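Local atomic coordinates of AlyGC mutant - R241A (Glaciecola chathamensis S18K6, PDB entry 5GKQ), a protein that cleaves the polysaccharide alginate as a family 6 polysaccharide lyase, here a single-site mutant with mannuronic acid sugars bound in its glycan pocket. Residues Gly182-Ile187 with Val213-Asn218; Asp207-Glu212 with Phe231-Thr236; Thr236-His241 with Gly262-Asn267. All coordinates share one frame; numbering follows the deposited sequence.

Contact 1: Gly182-Ile187 with Val213-Asn218; sequences GETLRI and VEIISN. With BEM (beta-D-mannopyranuronic acid), chain C; BEM (beta-D-mannopyranuronic acid), chain B.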
loop_
_atom_site.group_PDB
_atom_site.type_symbol
_atom_site.label_atom_id
_atom_site.label_comp_id
_atom_site.label_asym_id
_atom_site.label_seq_id
_atom_site.Cartn_x
_atom_site.Cartn_y
_atom_site.Cartn_z
ATOM N N GLY A 182 -6.681 -18.798 -10.413
ATOM C CA GLY A 182 -6.522 -19.509 -9.167
ATOM C C GLY A 182 -7.041 -20.915 -9.310
ATOM O O GLY A 182 -7.627 -21.480 -8.384
ATOM N N GLU A 183 -6.843 -21.481 -10.493
ATOM C CA GLU A 183 -7.227 -22.859 -10.731
ATOM C C GLU A 183 -6.388 -23.804 -9.869
ATOM O O GLU A 183 -5.276 -23.485 -9.440
ATOM C CB GLU A 183 -7.054 -23.218 -12.204
ATOM C CG GLU A 183 -7.718 -22.276 -13.171
ATOM C CD GLU A 183 -6.758 -21.252 -13.732
ATOM O OE1 GLU A 183 -5.844 -20.805 -13.009
ATOM O OE2 GLU A 183 -6.915 -20.899 -14.912
ATOM N N THR A 184 -6.941 -24.980 -9.607
ATOM C CA THR A 184 -6.157 -25.992 -8.932
ATOM C C THR A 184 -5.361 -26.845 -9.912
ATOM O O THR A 184 -4.158 -27.019 -9.725
ATOM C CB THR A 184 -7.054 -26.859 -8.070
ATOM O OG1 THR A 184 -7.468 -26.093 -6.938
ATOM C CG2 THR A 184 -6.291 -28.088 -7.597
ATOM N N LEU A 185 -6.002 -27.348 -10.971
ATOM C CA LEU A 185 -5.379 -28.253 -11.928
ATOM C C LEU A 185 -5.724 -27.850 -13.354
ATOM O O LEU A 185 -6.902 -27.736 -13.701
ATOM C CB LEU A 185 -5.826 -29.701 -11.687
ATOM C CG LEU A 185 -5.369 -30.795 -12.663
ATOM C CD1 LEU A 185 -3.867 -30.920 -12.641
ATOM C CD2 LEU A 185 -5.985 -32.109 -12.274
ATOM N N ARG A 186 -4.704 -27.686 -14.190
ATOM C CA ARG A 186 -4.865 -27.346 -15.598
ATOM C C ARG A 186 -4.124 -28.361 -16.458
ATOM O O ARG A 186 -2.942 -28.614 -16.232
ATOM C CB ARG A 186 -4.327 -25.942 -15.875
ATOM C CG ARG A 186 -4.744 -25.342 -17.203
ATOM C CD ARG A 186 -3.979 -24.057 -17.460
ATOM N NE ARG A 186 -2.594 -24.316 -17.839
ATOM C CZ ARG A 186 -1.576 -23.507 -17.570
ATOM N NH1 ARG A 186 -1.766 -22.385 -16.904
ATOM N NH2 ARG A 186 -0.355 -23.836 -17.954
ATOM N N ILE A 187 -4.801 -28.915 -17.453
ATOM C CA ILE A 187 -4.239 -29.957 -18.304
ATOM C C ILE A 187 -4.201 -29.424 -19.733
ATOM O O ILE A 187 -5.094 -29.679 -20.541
ATOM C CB ILE A 187 -5.037 -31.255 -18.219
ATOM C CG1 ILE A 187 -5.239 -31.638 -16.769
ATOM C CG2 ILE A 187 -4.302 -32.378 -18.947
ATOM C CD1 ILE A 187 -6.273 -32.692 -16.611
ATOM N N VAL A 213 -13.397 -19.789 -10.541
ATOM C CA VAL A 213 -14.549 -20.556 -10.986
ATOM C C VAL A 213 -14.138 -21.923 -11.511
ATOM O O VAL A 213 -14.921 -22.873 -11.453
ATOM C CB VAL A 213 -15.357 -19.766 -12.033
ATOM C CG1 VAL A 213 -14.584 -19.635 -13.313
ATOM C CG2 VAL A 213 -16.665 -20.454 -12.286
ATOM N N GLU A 214 -12.935 -22.062 -12.040
ATOM C CA GLU A 214 -12.473 -23.344 -12.560
ATOM C C GLU A 214 -11.593 -24.021 -11.512
ATOM O O GLU A 214 -10.480 -23.564 -11.238
ATOM C CB GLU A 214 -11.703 -23.155 -13.862
ATOM C CG GLU A 214 -12.534 -22.760 -15.037
ATOM C CD GLU A 214 -11.703 -22.649 -16.291
ATOM O OE1 GLU A 214 -10.524 -22.263 -16.192
ATOM O OE2 GLU A 214 -12.225 -22.960 -17.382
ATOM N N ILE A 215 -12.085 -25.108 -10.920
ATOM C CA ILE A 215 -11.200 -25.946 -10.114
ATOM C C ILE A 215 -10.216 -26.673 -11.023
ATOM O O ILE A 215 -8.997 -26.512 -10.911
ATOM C CB ILE A 215 -12.007 -26.939 -9.259
ATOM C CG1 ILE A 215 -13.139 -26.239 -8.504
ATOM C CG2 ILE A 215 -11.114 -27.592 -8.253
ATOM C CD1 ILE A 215 -14.149 -27.203 -7.927
ATOM N N ILE A 216 -10.741 -27.472 -11.944
ATOM C CA ILE A 216 -9.970 -28.126 -12.990
ATOM C C ILE A 216 -10.273 -27.421 -14.300
ATOM O O ILE A 216 -11.437 -27.165 -14.613
ATOM C CB ILE A 216 -10.308 -29.624 -13.082
ATOM C CG1 ILE A 216 -9.964 -30.319 -11.775
ATOM C CG2 ILE A 216 -9.577 -30.271 -14.238
ATOM C CD1 ILE A 216 -10.311 -31.769 -11.771
ATOM N N SER A 217 -9.231 -27.098 -15.056
ATOM C CA SER A 217 -9.373 -26.565 -16.405
ATOM C C SER A 217 -8.736 -27.564 -17.359
ATOM O O SER A 217 -7.510 -27.678 -17.411
ATOM C CB SER A 217 -8.722 -25.187 -16.526
ATOM O OG SER A 217 -9.091 -24.542 -17.732
ATOM N N ASN A 218 -9.557 -28.299 -18.097
ATOM C CA ASN A 218 -9.048 -29.224 -19.092
ATOM C C ASN A 218 -8.921 -28.517 -20.428
ATOM O O ASN A 218 -9.894 -27.964 -20.939
ATOM C CB ASN A 218 -9.957 -30.432 -19.252
ATOM C CG ASN A 218 -9.363 -31.464 -20.180
ATOM O OD1 ASN A 218 -8.469 -32.208 -19.791
ATOM N ND2 ASN A 218 -9.851 -31.513 -21.414
HETATM C C1 BEM C . 2.308 -19.094 -21.082
HETATM C C2 BEM C . 1.234 -19.064 -22.152
HETATM O O2 BEM C . 0.933 -20.388 -22.564
HETATM C C3 BEM C . -0.005 -18.355 -21.625
HETATM O O3 BEM C . -1.153 -18.560 -22.432
HETATM C C4 BEM C . -0.414 -18.842 -20.268
HETATM O O4 BEM C . -1.329 -17.860 -19.814
HETATM C C5 BEM C . 0.783 -18.838 -19.347
HETATM O O5 BEM C . 1.778 -19.685 -19.903
HETATM C C6 BEM C . 0.272 -19.173 -17.977
HETATM O O6B BEM C . 0.667 -20.173 -17.339
HETATM O O6A BEM C . -0.679 -18.471 -17.590
HETATM O O1 BEM C . 3.431 -19.811 -21.591
HETATM C C1 BEM B . -7.507 -18.284 -20.915
HETATM C C2 BEM B . -7.798 -19.122 -22.126
HETATM O O2 BEM B . -7.359 -20.401 -21.711
HETATM C C3 BEM B . -9.237 -19.233 -22.616
HETATM O O3 BEM B . -9.474 -20.587 -23.031
HETATM C C4 BEM B . -10.320 -18.824 -21.630
HETATM O O4 BEM B . -11.047 -17.740 -22.203
HETATM C C5 BEM B . -9.830 -18.412 -20.252
HETATM O O5 BEM B . -8.634 -17.651 -20.349
HETATM C C6 BEM B . -9.647 -19.595 -19.354
HETATM O O6B BEM B . -9.027 -19.378 -18.305
HETATM O O6A BEM B . -10.439 -20.551 -19.464
#
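In the parallel beta-helix of this alginate lyase, L185-I187 and I216-N218 are neighbouring parallel segments on the flank that carries the glycan pocket. L185 pairs with I216, R186 with S217 and I187 with N218. The first and third pairs share the inner face, where L185 and I187 pack on V201, I216 on F206 and I225, and N218 on L239; R186 and S217 lie on the other face, toward the sugars. S217 N gives its hydrogen to L185 O at 2.8 Å, and I187 N gives its own to S217 O at 3.0 Å. Before that regular pairing the chain turns a corner at I215 and I216, and I215 O there accepts two backbone donors, T184 N at 2.9 Å and L185 N at 3.1 Å. Both approach in the carbonyl plane, T184 N on a lone pair, which ties the loop before strand 185-188 to the corner. On the inner face L185 CB rests on I216 CG1 at 4.2 Å, while the N218 amide passes beside I187 and is bonded by N223 and S220. On the sugar side the side chains of E183 and E214 run alongside each other, their carboxylate planes 33° apart and E183 OE2 4.1 Å from E214 OE1. A calcium ion beside E183 would be expected to ease this like-charge approach. S217 OG bonds to E214 OE1 from above the carboxylate plane (3.1 Å), which limits how that carboxylate can turn. R186 leaves with CG opposite its backbone N (chi1 -165°), then bends at chi3 (75°), leading its guanidinium away from S217 until NH1 makes a weak hydrogen bond, 3.3 Å long, to O6B of the chain C mannuronate.

Contact 2: Asp207-Glu212 with Phe231-Thr236; sequences DRCNGE and FESRGT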
loop_
_atom_site.group_PDB
_atom_site.type_symbol
_atom_site.label_atom_id
_atom_site.label_comp_id
_atom_site.label_asym_id
_atom_site.label_seq_id
_atom_site.Cartn_x
_atom_site.Cartn_y
_atom_site.Cartn_z
ATOM N N ASP A 207 -10.493 -30.400 -1.638
ATOM C CA ASP A 207 -11.115 -30.032 -0.374
ATOM C C ASP A 207 -11.092 -28.520 -0.318
ATOM O O ASP A 207 -10.046 -27.927 -0.064
ATOM C CB ASP A 207 -10.365 -30.659 0.797
ATOM C CG ASP A 207 -10.875 -30.201 2.140
ATOM O OD1 ASP A 207 -12.075 -29.891 2.278
ATOM O OD2 ASP A 207 -10.071 -30.168 3.079
ATOM N N ARG A 208 -12.243 -27.903 -0.580
ATOM C CA ARG A 208 -12.399 -26.459 -0.507
ATOM C C ARG A 208 -11.407 -25.743 -1.425
ATOM O O ARG A 208 -10.725 -24.794 -1.035
ATOM C CB ARG A 208 -12.289 -25.994 0.948
ATOM C CG ARG A 208 -13.488 -26.449 1.817
ATOM C CD ARG A 208 -13.211 -26.395 3.302
ATOM N NE ARG A 208 -12.258 -27.423 3.695
ATOM C CZ ARG A 208 -11.861 -27.649 4.940
ATOM N NH1 ARG A 208 -12.327 -26.918 5.942
ATOM N NH2 ARG A 208 -10.989 -28.613 5.176
ATOM N N CYS A 209 -11.342 -26.195 -2.671
ATOM C CA CYS A 209 -10.511 -25.543 -3.682
ATOM C C CYS A 209 -11.294 -24.374 -4.263
ATOM O O CYS A 209 -12.051 -24.527 -5.224
ATOM C CB CYS A 209 -10.088 -26.541 -4.749
ATOM S SG CYS A 209 -9.040 -27.798 -4.064
ATOM N N ASN A 210 -11.089 -23.193 -3.681
ATOM C CA ASN A 210 -11.956 -22.040 -3.876
ATOM C C ASN A 210 -11.264 -20.917 -4.636
ATOM O O ASN A 210 -11.623 -19.749 -4.489
ATOM C CB ASN A 210 -12.450 -21.550 -2.522
ATOM C CG ASN A 210 -13.293 -22.567 -1.827
ATOM O OD1 ASN A 210 -13.735 -23.529 -2.446
ATOM N ND2 ASN A 210 -13.552 -22.359 -0.536
ATOM N N GLY A 211 -10.282 -21.255 -5.461
ATOM C CA GLY A 211 -9.443 -20.222 -6.038
ATOM C C GLY A 211 -10.189 -19.308 -6.985
ATOM O O GLY A 211 -9.959 -18.101 -7.001
ATOM N N GLU A 212 -11.087 -19.866 -7.774
ATOM C CA GLU A 212 -11.749 -19.170 -8.870
ATOM C C GLU A 212 -12.818 -20.112 -9.388
ATOM O O GLU A 212 -13.106 -21.139 -8.769
ATOM C CB GLU A 212 -10.766 -18.763 -9.968
ATOM C CG GLU A 212 -10.201 -19.926 -10.739
ATOM C CD GLU A 212 -9.997 -19.619 -12.200
ATOM O OE1 GLU A 212 -9.063 -18.877 -12.541
ATOM O OE2 GLU A 212 -10.778 -20.126 -13.018
ATOM N N PHE A 231 -15.138 -31.525 -2.608
ATOM C CA PHE A 231 -15.848 -31.306 -1.352
ATOM C C PHE A 231 -15.932 -29.813 -1.069
ATOM O O PHE A 231 -14.912 -29.180 -0.764
ATOM C CB PHE A 231 -15.166 -32.027 -0.192
ATOM C CG PHE A 231 -15.799 -31.740 1.144
ATOM C CD1 PHE A 231 -16.897 -32.453 1.576
ATOM C CD2 PHE A 231 -15.303 -30.749 1.960
ATOM C CE1 PHE A 231 -17.468 -32.186 2.791
ATOM C CE2 PHE A 231 -15.892 -30.478 3.175
ATOM C CZ PHE A 231 -16.953 -31.195 3.590
ATOM N N GLU A 232 -17.151 -29.258 -1.138
ATOM C CA GLU A 232 -17.389 -27.877 -0.746
ATOM C C GLU A 232 -16.448 -26.942 -1.490
ATOM O O GLU A 232 -15.908 -25.991 -0.935
ATOM C CB GLU A 232 -17.265 -27.711 0.766
ATOM C CG GLU A 232 -18.438 -28.279 1.553
ATOM C CD GLU A 232 -18.351 -28.003 3.044
ATOM O OE1 GLU A 232 -17.571 -27.125 3.462
ATOM O OE2 GLU A 232 -19.058 -28.690 3.803
ATOM N N SER A 233 -16.249 -27.232 -2.769
ATOM C CA SER A 233 -15.340 -26.478 -3.616
ATOM C C SER A 233 -16.130 -25.525 -4.490
ATOM O O SER A 233 -17.050 -25.936 -5.204
ATOM C CB SER A 233 -14.498 -27.406 -4.484
ATOM O OG SER A 233 -13.501 -27.990 -3.695
ATOM N N ARG A 234 -15.734 -24.259 -4.442
ATOM C CA ARG A 234 -16.421 -23.157 -5.098
ATOM C C ARG A 234 -15.866 -22.990 -6.505
ATOM O O ARG A 234 -15.115 -22.065 -6.818
ATOM C CB ARG A 234 -16.284 -21.898 -4.257
ATOM C CG ARG A 234 -16.687 -22.148 -2.848
ATOM C CD ARG A 234 -16.412 -20.949 -1.969
ATOM N NE ARG A 234 -16.676 -19.715 -2.664
ATOM C CZ ARG A 234 -17.474 -18.758 -2.160
ATOM N NH1 ARG A 234 -17.683 -17.656 -2.846
ATOM N NH2 ARG A 234 -18.073 -18.901 -0.978
ATOM N N GLY A 235 -16.257 -23.916 -7.366
ATOM C CA GLY A 235 -15.770 -23.915 -8.724
ATOM C C GLY A 235 -16.332 -25.104 -9.461
ATOM O O GLY A 235 -17.251 -25.768 -8.985
ATOM N N THR A 236 -15.751 -25.381 -10.623
ATOM C CA THR A 236 -16.287 -26.379 -11.534
ATOM C C THR A 236 -15.176 -27.231 -12.120
ATOM O O THR A 236 -13.998 -26.869 -12.097
ATOM C CB THR A 236 -17.050 -25.730 -12.687
ATOM O OG1 THR A 236 -16.178 -24.829 -13.369
ATOM C CG2 THR A 236 -18.243 -24.968 -12.173
HETATM O O HOH W 1 -16.044 -23.794 1.037
#
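N210 lies across R234, its amide plane turned 58° from the guanidinium and its CG resting against R234 CG and CD. The amide oxygen works on the backbone: R234 N bonds to N210 OD1 at 2.9 Å, coming in 36° above the carbonyl plane. N210 ND2 donates to a water that in turn donates to E232 O, so both ends of the amide are engaged. One residue before R234, S233 OG, set beside its own backbone N by chi1 of -76°, reaches over to accept C209 N at 3.0 Å. R208 N bonds to F231 O at 3.0 Å. Beside that bond D207 and F231 point the same way, with D207 OD1 3.4 Å from F231 CD2 and meeting the ring obliquely. R208 grips the D207 carboxylate side-on, NH2 nearly in plane with OD2 (2.8 Å) and NE reaching OD1 from above; Y170 also bonds OD2. These loops of successive beta-helix coils, lacking regular strand pairing beyond D207 and F231, are thus joined largely by side-chain groups bonding to main chain; R208 has a second salt bridge to E431 and the R234 guanidinium pairs with E605, tying both loops to residues much later in the chain.

Contact 3: Thr236-His241 with Gly262-Asn267; sequences TLTLAH and GIRVIN. With BEM (beta-D-mannopyranuronic acid), chain B.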
loop_
_atom_site.group_PDB
_atom_site.type_symbol
_atom_site.label_atom_id
_atom_site.label_comp_id
_atom_site.label_asym_id
_atom_site.label_seq_id
_atom_site.Cartn_x
_atom_site.Cartn_y
_atom_site.Cartn_z
ATOM N N THR A 236 -15.751 -25.381 -10.623
ATOM C CA THR A 236 -16.287 -26.379 -11.534
ATOM C C THR A 236 -15.176 -27.231 -12.120
ATOM O O THR A 236 -13.998 -26.869 -12.097
ATOM C CB THR A 236 -17.050 -25.730 -12.687
ATOM O OG1 THR A 236 -16.178 -24.829 -13.369
ATOM C CG2 THR A 236 -18.243 -24.968 -12.173
ATOM N N LEU A 237 -15.581 -28.365 -12.671
ATOM C CA LEU A 237 -14.752 -29.133 -13.584
ATOM C C LEU A 237 -15.146 -28.694 -14.989
ATOM O O LEU A 237 -16.187 -29.103 -15.504
ATOM C CB LEU A 237 -14.963 -30.629 -13.360
ATOM C CG LEU A 237 -14.047 -31.706 -13.972
ATOM C CD1 LEU A 237 -14.464 -33.064 -13.461
ATOM C CD2 LEU A 237 -14.013 -31.736 -15.497
ATOM N N THR A 238 -14.321 -27.854 -15.615
ATOM C CA THR A 238 -14.630 -27.275 -16.919
ATOM C C THR A 238 -13.791 -27.937 -18.004
ATOM O O THR A 238 -12.560 -27.911 -17.942
ATOM C CB THR A 238 -14.380 -25.766 -16.950
ATOM O OG1 THR A 238 -15.235 -25.097 -16.021
ATOM C CG2 THR A 238 -14.660 -25.228 -18.319
ATOM N N LEU A 239 -14.465 -28.492 -19.010
ATOM C CA LEU A 239 -13.853 -28.937 -20.260
ATOM C C LEU A 239 -13.732 -27.741 -21.204
ATOM O O LEU A 239 -14.435 -27.622 -22.206
ATOM C CB LEU A 239 -14.689 -30.042 -20.887
ATOM C CG LEU A 239 -14.562 -31.523 -20.525
ATOM C CD1 LEU A 239 -13.786 -31.765 -19.247
ATOM C CD2 LEU A 239 -15.921 -32.199 -20.470
ATOM N N ALA A 240 -12.819 -26.839 -20.857
ATOM C CA ALA A 240 -12.624 -25.579 -21.564
ATOM C C ALA A 240 -12.342 -25.769 -23.048
ATOM O O ALA A 240 -13.169 -25.437 -23.896
ATOM C CB ALA A 240 -11.479 -24.796 -20.923
ATOM N N HIS A 241 -11.166 -26.285 -23.366
ATOM C CA HIS A 241 -10.760 -26.570 -24.729
ATOM C C HIS A 241 -10.395 -28.043 -24.842
ATOM O O HIS A 241 -10.068 -28.695 -23.853
ATOM C CB HIS A 241 -9.576 -25.698 -25.134
ATOM C CG HIS A 241 -9.778 -24.244 -24.857
ATOM N ND1 HIS A 241 -10.772 -23.505 -25.456
ATOM C CD2 HIS A 241 -9.101 -23.386 -24.057
ATOM C CE1 HIS A 241 -10.708 -22.257 -25.029
ATOM N NE2 HIS A 241 -9.704 -22.158 -24.177
ATOM N N GLY A 262 -20.068 -28.527 -10.093
ATOM C CA GLY A 262 -20.187 -28.183 -11.485
ATOM C C GLY A 262 -19.320 -28.960 -12.479
ATOM O O GLY A 262 -18.093 -28.942 -12.403
ATOM N N ILE A 263 -19.961 -29.629 -13.432
ATOM C CA ILE A 263 -19.302 -30.117 -14.637
ATOM C C ILE A 263 -19.745 -29.230 -15.786
ATOM O O ILE A 263 -20.936 -29.173 -16.101
ATOM C CB ILE A 263 -19.648 -31.581 -14.937
ATOM C CG1 ILE A 263 -19.165 -32.493 -13.828
ATOM C CG2 ILE A 263 -19.031 -32.008 -16.259
ATOM C CD1 ILE A 263 -19.788 -33.832 -13.905
ATOM N N ARG A 264 -18.804 -28.552 -16.428
ATOM C CA ARG A 264 -19.111 -27.669 -17.543
ATOM C C ARG A 264 -18.645 -28.318 -18.833
ATOM O O ARG A 264 -17.443 -28.514 -19.025
ATOM C CB ARG A 264 -18.444 -26.311 -17.381
ATOM C CG ARG A 264 -19.208 -25.231 -18.064
ATOM C CD ARG A 264 -18.379 -24.112 -18.624
ATOM N NE ARG A 264 -17.477 -23.506 -17.665
ATOM C CZ ARG A 264 -16.871 -22.344 -17.850
ATOM N NH1 ARG A 264 -17.096 -21.641 -18.950
ATOM N NH2 ARG A 264 -16.048 -21.885 -16.927
ATOM N N VAL A 265 -19.581 -28.601 -19.730
ATOM C CA VAL A 265 -19.297 -29.320 -20.964
ATOM C C VAL A 265 -19.189 -28.329 -22.115
ATOM O O VAL A 265 -20.127 -27.578 -22.405
ATOM C CB VAL A 265 -20.368 -30.384 -21.247
ATOM C CG1 VAL A 265 -19.965 -31.258 -22.440
ATOM C CG2 VAL A 265 -20.604 -31.231 -20.002
ATOM N N ILE A 266 -18.067 -28.351 -22.784
ATOM C CA ILE A 266 -17.830 -27.529 -23.911
ATOM C C ILE A 266 -17.131 -28.442 -24.887
ATOM O O ILE A 266 -16.526 -29.383 -24.496
ATOM C CB ILE A 266 -16.896 -26.407 -23.550
ATOM C CG1 ILE A 266 -17.417 -25.679 -22.352
ATOM C CG2 ILE A 266 -16.818 -25.418 -24.663
ATOM C CD1 ILE A 266 -16.556 -24.540 -21.941
ATOM N N ASN A 267 -17.228 -28.167 -26.162
ATOM C CA ASN A 267 -16.560 -28.950 -27.171
ATOM C C ASN A 267 -17.090 -30.298 -27.573
ATOM O O ASN A 267 -18.208 -30.623 -27.338
ATOM C CB ASN A 267 -15.072 -28.986 -26.933
ATOM C CG ASN A 267 -14.540 -27.672 -26.510
ATOM O OD1 ASN A 267 -14.462 -26.762 -27.271
ATOM N ND2 ASN A 267 -14.163 -27.580 -25.283
HETATM C C1 BEM B . -7.507 -18.284 -20.915
HETATM C C2 BEM B . -7.798 -19.122 -22.126
HETATM O O2 BEM B . -7.359 -20.401 -21.711
HETATM C C3 BEM B . -9.237 -19.233 -22.616
HETATM O O3 BEM B . -9.474 -20.587 -23.031
HETATM C C4 BEM B . -10.320 -18.824 -21.630
HETATM O O4 BEM B . -11.047 -17.740 -22.203
HETATM C C5 BEM B . -9.830 -18.412 -20.252
HETATM O O5 BEM B . -8.634 -17.651 -20.349
HETATM C C6 BEM B . -9.647 -19.595 -19.354
HETATM O O6B BEM B . -9.027 -19.378 -18.305
HETATM O O6A BEM B . -10.439 -20.551 -19.464
#
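T238 OG1 has two partners: T236 OG1 lies 2.8 Å from it in a hydrogen bond whose donor could be either hydroxyl, and R264 NE reaches T238 OG1 at 3.2 Å in a weak bond. T238 and R264 run alongside each other, pointing the same way. Because T238 CG2 stands opposite the backbone N while OG1 sits beside it (chi1 -63°), the methyl lies over one face of the R264 guanidinium, toward its rim, as the hydroxyl takes NE. Backbone bonds hold the two parallel strands in step: R264 N to L237 O at 2.8 Å and L239 N to R264 O at 3.0 Å, with L237 N also bound to G262 O. Past the regular pairing a side chain takes over, N267 ND2 bonding at 2.7 Å to the backbone O of the engineered alanine A240; the oxygen lies in the amide plane of N267, yet ND2 stands 57° above the carbonyl plane of A240. N267 OD1 is held by H304 N. H241, a glycan-pocket residue, meets Y303. Strand 236-241 thus sits between 214-219 and 263-265, with L239 and V265 packing inward on I272 of strand 271-278 and R264 and I266 reaching M292 of strand 289-292.

The three contacts lie on consecutive coils of one parallel beta-helix. Contacts 1 and 3 belong to the same flank: strands 185-188, 214-219, 236-241 and 263-265 follow one another there, the two centres are about 10 Å apart, and both lie beside the chain B mannuronate. Contact 2 joins the loops leading into strands 214-219 and 236-241, its centre about 10 Å from that of contact 1 and 15 Å from that of contact 3. Along the chain contacts 1 and 2 interleave, whereas contact 3 follows in series and shares T236 with contact 2. Through T236, whose O and OG1 probably bond to I215 N and V213 O, all three meet; R186 and E214 of contact 1 and H241 of contact 3 belong to the glycan pocket.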